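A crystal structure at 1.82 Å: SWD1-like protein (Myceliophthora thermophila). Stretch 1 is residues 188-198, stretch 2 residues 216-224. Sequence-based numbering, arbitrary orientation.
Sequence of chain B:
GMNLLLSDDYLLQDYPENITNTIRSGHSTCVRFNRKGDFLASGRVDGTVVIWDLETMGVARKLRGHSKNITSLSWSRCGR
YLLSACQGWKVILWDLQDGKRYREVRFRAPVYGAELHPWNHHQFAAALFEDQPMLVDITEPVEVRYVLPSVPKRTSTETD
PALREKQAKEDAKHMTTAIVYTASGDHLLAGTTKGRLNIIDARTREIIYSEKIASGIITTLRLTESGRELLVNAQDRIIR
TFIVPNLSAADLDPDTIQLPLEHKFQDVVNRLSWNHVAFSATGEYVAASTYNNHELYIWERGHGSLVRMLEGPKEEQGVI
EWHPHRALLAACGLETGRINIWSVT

Stretch 1 (188-198) LLAGTTKGRLN
Stretch 2 (216-224) GIITTLRLT

Stretch 1 is a β-hairpin: strand 188-192 turns back through a type I β turn from Thr192 to Gly195 into strand 196-198. Its arms are tied by Ala190 N to Asn198 O (2.9 Å), Asn198 N to Ala190 O (2.8 Å) and a weak bond from Thr192 N to Arg196 O (3.2 Å). In the turn, Thr193 (phi/psi -65/-15°) and Lys194 (-106/16°) lead to Gly195 at 71/25°, a positive phi that favours glycine, and Gly195 N donates to Thr192 O (3.2 Å). The Thr192 side chain (chi1 p) braces the loop, OG1 accepting from Lys194 N (3.1 Å) and Arg196 N (3.2 Å).

Stretch 2 enters as Gly216 and Ile217 (-67/131°) and continues as strand 218-223. Its axis runs nearly antiparallel to strand 188-192, at 159° with a closest approach of 6.2 Å, and makes 44° with strand 196-198, 9.4 Å away at closest. CA atoms of Thr193 and Ile217 lie 4.1 Å apart, those of Gly195 and Gly216 5.2 Å, and those of Gly191 and Ile218 5.4 Å.

A single hydrogen bond joins the stretches: Ile218 N donates to Thr192 O at 3.1 Å and an almost linear 176°. The same carbonyl thus accepts both within the turn and across the contact. Gly216 O comes within 3.2 Å of Gly195 N, but the angle is too poor for a hydrogen bond; it also packs 3.1 Å from Gly195 CA, where an ideal CB would be tight against this oxygen.

The remaining contact is mainly van der Waals packing. Ile218 (chi1 m, chi2 t) points toward the hairpin and has the largest area covered, its CD1 lying 3.1 Å from Arg196 O, 3.6 Å from Gly195 C and 4.0 Å from Gly191 CA. The absence of a side chain at Gly191 makes room for this isoleucine, since an ideal CB would clash with Ile218 CG2. Leu221 (m, t) also points toward stretch 1, placing CD1 3.4 Å from Leu189 O, 3.5 Å from Gly191 N and 3.9 Å from Leu197 CD2. Leu197 (t, m) starts sideways, but its end comes nearer to meet this methyl group. Farther along, Leu189 (m, t) and Leu223 (m, t) point toward each other's stretch, CD1 of Leu189 lying 4.2 Å from CD2 of Leu223. At the turn, Ile217 (m, t) lies sideways with CG1 3.5 Å from Thr193 O and 4.2 Å from Thr193 CB.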

# COMPACT_ATOMS: atom_id res chain seq x y z
N LEU B 188 3.11 -9.93 8.99
CA LEU B 188 2.44 -9.22 7.94
C LEU B 188 1.10 -8.75 8.46
O LEU B 188 0.44 -9.48 9.20
CB LEU B 188 2.24 -10.08 6.71
CG LEU B 188 3.59 -10.43 6.05
CD1 LEU B 188 3.48 -11.85 5.57
CD2 LEU B 188 3.92 -9.45 4.91
N LEU B 189 0.70 -7.57 8.04
CA LEU B 189 -0.62 -7.04 8.35
C LEU B 189 -1.39 -7.03 7.05
O LEU B 189 -0.94 -6.45 6.06
CB LEU B 189 -0.53 -5.63 8.95
CG LEU B 189 0.47 -5.43 10.09
CD1 LEU B 189 0.45 -3.99 10.50
CD2 LEU B 189 0.14 -6.31 11.26
N ALA B 190 -2.54 -7.68 7.03
CA ALA B 190 -3.27 -7.79 5.78
C ALA B 190 -4.72 -7.38 5.97
O ALA B 190 -5.31 -7.56 7.05
CB ALA B 190 -3.20 -9.22 5.23
N GLY B 191 -5.27 -6.79 4.92
CA GLY B 191 -6.67 -6.41 4.90
C GLY B 191 -7.45 -7.26 3.92
O GLY B 191 -6.92 -7.75 2.92
N THR B 192 -8.76 -7.39 4.18
CA THR B 192 -9.58 -8.28 3.39
C THR B 192 -10.83 -7.60 2.88
O THR B 192 -11.19 -6.47 3.27
CB THR B 192 -10.03 -9.52 4.19
OG1 THR B 192 -11.05 -9.12 5.14
CG2 THR B 192 -8.84 -10.20 4.90
N THR B 193 -11.51 -8.33 1.99
CA THR B 193 -12.79 -7.91 1.42
C THR B 193 -13.89 -7.84 2.47
O THR B 193 -14.96 -7.30 2.19
CB THR B 193 -13.20 -8.92 0.33
OG1 THR B 193 -13.02 -10.25 0.85
CG2 THR B 193 -12.34 -8.76 -0.88
N LYS B 194 -13.68 -8.42 3.64
CA LYS B 194 -14.70 -8.44 4.68
C LYS B 194 -14.37 -7.46 5.79
O LYS B 194 -14.94 -7.54 6.88
CB LYS B 194 -14.87 -9.88 5.21
CG LYS B 194 -15.46 -10.90 4.20
CD LYS B 194 -16.98 -10.80 4.08
CE LYS B 194 -17.54 -11.82 3.09
NZ LYS B 194 -17.30 -11.35 1.68
N GLY B 195 -13.45 -6.53 5.52
CA GLY B 195 -13.11 -5.46 6.45
C GLY B 195 -12.32 -5.93 7.66
O GLY B 195 -12.32 -5.25 8.70
N ARG B 196 -11.62 -7.06 7.54
CA ARG B 196 -10.83 -7.55 8.65
C ARG B 196 -9.36 -7.19 8.46
O ARG B 196 -8.88 -7.07 7.34
CB ARG B 196 -10.93 -9.07 8.83
CG ARG B 196 -12.41 -9.54 8.98
CD ARG B 196 -12.43 -11.00 9.35
NE ARG B 196 -12.02 -11.19 10.74
CZ ARG B 196 -12.84 -11.00 11.77
NH1 ARG B 196 -14.10 -10.62 11.55
NH2 ARG B 196 -12.41 -11.17 13.01
N LEU B 197 -8.69 -6.94 9.59
CA LEU B 197 -7.23 -6.83 9.64
C LEU B 197 -6.68 -8.13 10.24
O LEU B 197 -7.02 -8.47 11.38
CB LEU B 197 -6.83 -5.60 10.45
CG LEU B 197 -5.38 -5.03 10.39
CD1 LEU B 197 -4.42 -5.89 11.17
CD2 LEU B 197 -4.92 -4.91 8.94
N ASN B 198 -5.89 -8.87 9.46
CA ASN B 198 -5.22 -10.10 9.87
C ASN B 198 -3.79 -9.77 10.23
O ASN B 198 -3.13 -9.05 9.49
CB ASN B 198 -5.14 -11.12 8.72
CG ASN B 198 -6.47 -11.66 8.33
OD1 ASN B 198 -7.38 -11.63 9.14
ND2 ASN B 198 -6.59 -12.19 7.11
N GLY B 216 -16.39 -2.23 4.90
CA GLY B 216 -16.31 -2.65 3.50
C GLY B 216 -14.97 -3.30 3.17
O GLY B 216 -14.26 -3.75 4.07
N ILE B 217 -14.62 -3.32 1.89
CA ILE B 217 -13.31 -3.81 1.45
C ILE B 217 -12.19 -2.89 1.93
O ILE B 217 -12.22 -1.65 1.77
CB ILE B 217 -13.34 -3.95 -0.07
CG1 ILE B 217 -14.42 -5.00 -0.40
CG2 ILE B 217 -11.94 -4.21 -0.62
CD1 ILE B 217 -14.76 -5.12 -1.88
N ILE B 218 -11.14 -3.47 2.52
CA ILE B 218 -9.96 -2.70 2.88
C ILE B 218 -9.08 -2.51 1.65
O ILE B 218 -8.72 -3.49 0.97
CB ILE B 218 -9.20 -3.36 4.04
CG1 ILE B 218 -10.07 -3.33 5.32
CG2 ILE B 218 -7.88 -2.64 4.31
CD1 ILE B 218 -9.46 -4.09 6.54
N THR B 219 -8.81 -1.25 1.28
CA THR B 219 -8.10 -0.99 0.03
C THR B 219 -6.65 -0.56 0.21
O THR B 219 -5.82 -0.82 -0.67
CB THR B 219 -8.84 0.06 -0.82
OG1 THR B 219 -9.14 1.20 -0.02
CG2 THR B 219 -10.13 -0.53 -1.35
N THR B 220 -6.30 0.02 1.34
CA THR B 220 -4.94 0.47 1.58
C THR B 220 -4.58 0.24 3.02
O THR B 220 -5.38 0.54 3.92
CB THR B 220 -4.78 1.98 1.28
OG1 THR B 220 -4.81 2.18 -0.13
CG2 THR B 220 -3.47 2.53 1.87
N LEU B 221 -3.36 -0.25 3.23
CA LEU B 221 -2.70 -0.26 4.53
C LEU B 221 -1.34 0.43 4.42
O LEU B 221 -0.59 0.17 3.46
CB LEU B 221 -2.46 -1.67 5.00
CG LEU B 221 -3.69 -2.53 5.25
CD1 LEU B 221 -3.23 -3.97 5.56
CD2 LEU B 221 -4.50 -1.92 6.37
N ARG B 222 -0.99 1.24 5.42
CA ARG B 222 0.33 1.87 5.46
C ARG B 222 0.78 2.05 6.90
O ARG B 222 -0.02 2.40 7.77
CB ARG B 222 0.25 3.26 4.74
CG ARG B 222 1.57 3.94 4.56
CD ARG B 222 2.57 3.12 3.72
NE ARG B 222 2.14 2.80 2.34
CZ ARG B 222 2.36 3.58 1.28
NH1 ARG B 222 2.94 4.80 1.41
NH2 ARG B 222 1.97 3.17 0.07
N LEU B 223 2.04 1.79 7.17
CA LEU B 223 2.59 1.98 8.50
C LEU B 223 3.38 3.27 8.54
O LEU B 223 3.89 3.72 7.52
CB LEU B 223 3.53 0.81 8.85
CG LEU B 223 2.79 -0.43 9.29
CD1 LEU B 223 3.77 -1.60 9.36
CD2 LEU B 223 2.12 -0.14 10.63
N THR B 224 3.49 3.86 9.74
CA THR B 224 4.47 4.91 9.97
C THR B 224 5.89 4.33 9.95
O THR B 224 6.10 3.12 10.03
CB THR B 224 4.25 5.63 11.31
OG1 THR B 224 4.22 4.71 12.41
CG2 THR B 224 2.95 6.44 11.28